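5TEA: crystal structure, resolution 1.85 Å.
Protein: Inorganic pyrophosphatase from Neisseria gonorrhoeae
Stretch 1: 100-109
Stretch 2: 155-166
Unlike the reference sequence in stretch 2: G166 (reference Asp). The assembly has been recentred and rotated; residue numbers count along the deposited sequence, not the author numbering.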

# COMPACT_ATOMS: atom_id res chain seq x y z
N ILE B 100 16.42 -4.22 -23.69
CA ILE B 100 15.81 -3.29 -24.64
C ILE B 100 16.63 -2.02 -24.87
O ILE B 100 16.27 -1.25 -25.77
CB ILE B 100 14.35 -2.91 -24.26
CG1 ILE B 100 14.30 -2.06 -22.99
CG2 ILE B 100 13.45 -4.16 -24.20
CD1 ILE B 100 12.93 -1.44 -22.73
N GLY B 101 17.71 -1.80 -24.14
CA GLY B 101 18.52 -0.61 -24.34
C GLY B 101 19.57 -0.48 -23.25
O GLY B 101 19.73 -1.37 -22.41
N VAL B 102 20.29 0.64 -23.29
CA VAL B 102 21.29 0.93 -22.26
C VAL B 102 21.28 2.42 -21.94
O VAL B 102 21.18 3.26 -22.85
CB VAL B 102 22.70 0.44 -22.65
CG1 VAL B 102 23.15 0.99 -24.03
CG2 VAL B 102 23.72 0.74 -21.55
N MET B 103 21.32 2.73 -20.65
CA MET B 103 21.54 4.10 -20.19
C MET B 103 23.04 4.27 -20.00
O MET B 103 23.60 3.72 -19.05
CB MET B 103 20.77 4.36 -18.90
CG MET B 103 20.79 5.81 -18.49
SD MET B 103 19.94 6.08 -16.92
CE MET B 103 21.19 5.55 -15.77
N LYS B 104 23.70 4.99 -20.92
CA LYS B 104 25.12 5.29 -20.75
C LYS B 104 25.28 6.35 -19.67
O LYS B 104 24.68 7.42 -19.75
CB LYS B 104 25.74 5.78 -22.05
CG LYS B 104 25.73 4.73 -23.15
CD LYS B 104 26.68 3.59 -22.84
CE LYS B 104 28.13 4.05 -22.97
NZ LYS B 104 29.12 2.94 -22.83
N PHE B 105 26.11 6.06 -18.67
CA PHE B 105 26.05 6.83 -17.43
C PHE B 105 27.45 6.94 -16.84
O PHE B 105 28.21 5.97 -16.84
CB PHE B 105 25.09 6.18 -16.45
CG PHE B 105 24.84 6.97 -15.19
CD1 PHE B 105 24.24 8.21 -15.24
CD2 PHE B 105 25.17 6.43 -13.96
CE1 PHE B 105 24.00 8.93 -14.06
CE2 PHE B 105 24.92 7.12 -12.77
CZ PHE B 105 24.34 8.38 -12.83
N VAL B 106 27.76 8.12 -16.33
CA VAL B 106 29.03 8.37 -15.66
C VAL B 106 28.71 8.77 -14.24
O VAL B 106 27.87 9.65 -14.01
CB VAL B 106 29.84 9.45 -16.39
CG1 VAL B 106 31.10 9.79 -15.60
CG2 VAL B 106 30.21 8.96 -17.80
N ASP B 107 29.36 8.11 -13.29
CA ASP B 107 29.11 8.29 -11.86
C ASP B 107 30.47 8.43 -11.21
O ASP B 107 31.28 7.49 -11.25
CB ASP B 107 28.34 7.09 -11.29
CG ASP B 107 27.87 7.29 -9.86
OD1 ASP B 107 28.39 8.17 -9.15
OD2 ASP B 107 26.97 6.53 -9.44
N ASP B 108 30.75 9.61 -10.66
CA ASP B 108 31.97 9.86 -9.89
C ASP B 108 33.24 9.60 -10.72
O ASP B 108 34.25 9.11 -10.21
CB ASP B 108 31.99 9.05 -8.59
CG ASP B 108 32.99 9.58 -7.58
OD1 ASP B 108 33.16 10.83 -7.48
OD2 ASP B 108 33.60 8.76 -6.86
N GLY B 109 33.21 10.01 -11.98
CA GLY B 109 34.40 9.88 -12.81
C GLY B 109 34.61 8.50 -13.42
O GLY B 109 35.66 8.27 -14.03
N LYS B 155 26.72 16.30 -3.41
CA LYS B 155 27.18 15.79 -4.70
C LYS B 155 28.70 15.88 -4.81
O LYS B 155 29.25 16.97 -4.98
CB LYS B 155 26.52 16.56 -5.84
CG LYS B 155 26.55 15.82 -7.18
CD LYS B 155 26.07 16.71 -8.29
CE LYS B 155 26.44 16.15 -9.65
NZ LYS B 155 26.04 17.08 -10.73
N ALA B 156 29.37 14.73 -4.73
CA ALA B 156 30.83 14.67 -4.71
C ALA B 156 31.46 14.38 -6.07
O ALA B 156 32.69 14.31 -6.16
CB ALA B 156 31.31 13.62 -3.69
N GLY B 157 30.66 14.22 -7.11
CA GLY B 157 31.17 13.86 -8.42
C GLY B 157 30.06 13.86 -9.44
O GLY B 157 28.87 13.98 -9.10
N THR B 158 30.45 13.71 -10.70
CA THR B 158 29.50 13.71 -11.79
C THR B 158 28.45 12.62 -11.58
O THR B 158 28.75 11.54 -11.08
CB THR B 158 30.23 13.49 -13.12
OG1 THR B 158 31.01 14.66 -13.43
CG2 THR B 158 29.25 13.20 -14.25
N THR B 159 27.19 12.96 -11.89
CA THR B 159 26.11 12.00 -12.12
C THR B 159 25.49 12.44 -13.44
O THR B 159 24.70 13.39 -13.47
CB THR B 159 25.05 11.99 -11.00
OG1 THR B 159 24.52 13.32 -10.80
CG2 THR B 159 25.66 11.49 -9.68
N LYS B 160 25.85 11.79 -14.55
CA LYS B 160 25.47 12.30 -15.86
C LYS B 160 25.06 11.16 -16.78
O LYS B 160 25.87 10.28 -17.09
CB LYS B 160 26.60 13.09 -16.51
CG LYS B 160 26.24 13.67 -17.88
CD LYS B 160 24.96 14.49 -17.79
CE LYS B 160 24.69 15.24 -19.10
NZ LYS B 160 23.38 15.97 -19.04
N VAL B 161 23.83 11.22 -17.26
CA VAL B 161 23.37 10.35 -18.34
C VAL B 161 23.87 10.93 -19.66
O VAL B 161 23.49 12.03 -20.05
CB VAL B 161 21.85 10.21 -18.34
CG1 VAL B 161 21.42 9.36 -19.55
CG2 VAL B 161 21.35 9.62 -17.00
N GLU B 162 24.75 10.18 -20.34
CA GLU B 162 25.42 10.66 -21.53
C GLU B 162 24.63 10.42 -22.80
O GLU B 162 24.70 11.23 -23.73
CB GLU B 162 26.79 9.98 -21.68
CG GLU B 162 27.71 10.17 -20.49
CD GLU B 162 28.30 11.57 -20.41
OE1 GLU B 162 27.93 12.44 -21.23
OE2 GLU B 162 29.13 11.81 -19.52
N SER B 163 23.87 9.32 -22.84
CA SER B 163 23.08 8.95 -24.01
C SER B 163 22.25 7.73 -23.65
O SER B 163 22.49 7.06 -22.64
CB SER B 163 23.95 8.64 -25.22
OG SER B 163 24.68 7.44 -25.02
N TRP B 164 21.29 7.44 -24.52
CA TRP B 164 20.47 6.25 -24.44
C TRP B 164 20.80 5.40 -25.66
O TRP B 164 20.71 5.90 -26.79
CB TRP B 164 18.99 6.61 -24.41
CG TRP B 164 18.59 7.28 -23.15
CD1 TRP B 164 18.49 8.61 -22.92
CD2 TRP B 164 18.21 6.63 -21.93
NE1 TRP B 164 18.06 8.85 -21.63
CE2 TRP B 164 17.89 7.65 -21.00
CE3 TRP B 164 18.11 5.30 -21.52
CZ2 TRP B 164 17.48 7.37 -19.71
CZ3 TRP B 164 17.70 5.03 -20.24
CH2 TRP B 164 17.39 6.05 -19.35
N GLY B 165 21.21 4.16 -25.43
CA GLY B 165 21.65 3.29 -26.51
C GLY B 165 20.65 2.18 -26.75
O GLY B 165 19.85 1.86 -25.86
N GLY B 166 20.66 1.58 -27.94
CA GLY B 166 19.74 0.51 -28.26
C GLY B 166 20.25 -0.82 -27.75
O GLY B 166 21.28 -0.91 -27.07
O HOH W 1 28.85 10.52 -8.10

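What holds the two stretches at a distance where their side chains can interlock? They run antiparallel as neighbouring strands, and their backbones are pinned along most of their length. V102 and G165 form a closed pair: V102 N donates to G165 O at 2.9 Å, and G165 N donates to V102 O at 2.7 Å, the latter almost perfectly straight. V106 and K160 repeat the pattern, with V106 N to K160 O and K160 N to V106 O both at 3.0 Å. Between these pairs the register slips. K104 N donates to S163 O at 3.0 Å, but K104 O accepts from E162 N, at 2.8 Å, so K104 faces two residues of the partner strand. E162, with phi/psi of -87/-33, departs from extended geometry here, as in a bulge, and the strands resume regular pairing at F105 and V161.

Which bumps fill the hollows on the face that carries M103, F105, V161 and W164? M103 is the main one. Its extended chi1 and chi2 lay the side chain against the tryptophan: M103 CG sits 3.7 Å from the centroid of the W164 six-membered ring, over the ring face, while M103 CB comes within 3.4 Å of W164 CZ3. The sulfur, M103 SD, lies obliquely at 4.3 Å from the same centroid. The methionine also reaches the valine, M103 CG to V161 CG1 being 3.8 Å, so it bridges the space between the indole and V161. V161 CG2 lies 3.7 Å from F105 CD1 and also 3.8 Å from M103 SD. M103, F105 and V161 thus pack as a cluster, M103 CE also lying 4.1 Å from F105 CD1. The F105 ring leans across the partner strand, bringing F105 CD1 to 3.2 Å from K160 O and F105 CZ to 4.1 Å from T159 CB.

How is the other face, carrying V102, K104, V106 and S163, filled? Here a missing side chain makes the hollow. V102 CG1 occupies the space beside G165, where a CB on the glycine would lie only 2.8 Å from that methyl. Farther along, the aliphatic part of K104 packs on the serine, K104 CG to S163 OG being 3.5 Å, before the lysine's end leads away to a hydrogen bond elsewhere in the structure. V106 presents CG2 to E162 OE2 at 3.5 Å and CG1 to T158 CG2 at 4.1 Å, its two methyls meeting different neighbours.

How does the contact close where stretch 1 leaves its strand? D108 N donates to T158 O at 2.8 Å, extending the backbone ladder one step past the strand. Water 1 spans the nearby gap, donating to D107 OD1 at 2.6 Å and to T158 O at 3.2 Å. Beyond it, the end of the D108 side chain comes nearer to bare backbone, D108 OD1 standing 3.7 Å from G157 CA; a CB on that glycine would fall 2.3 Å from the same oxygen, so the carboxylate fits a hollow that glycine leaves open.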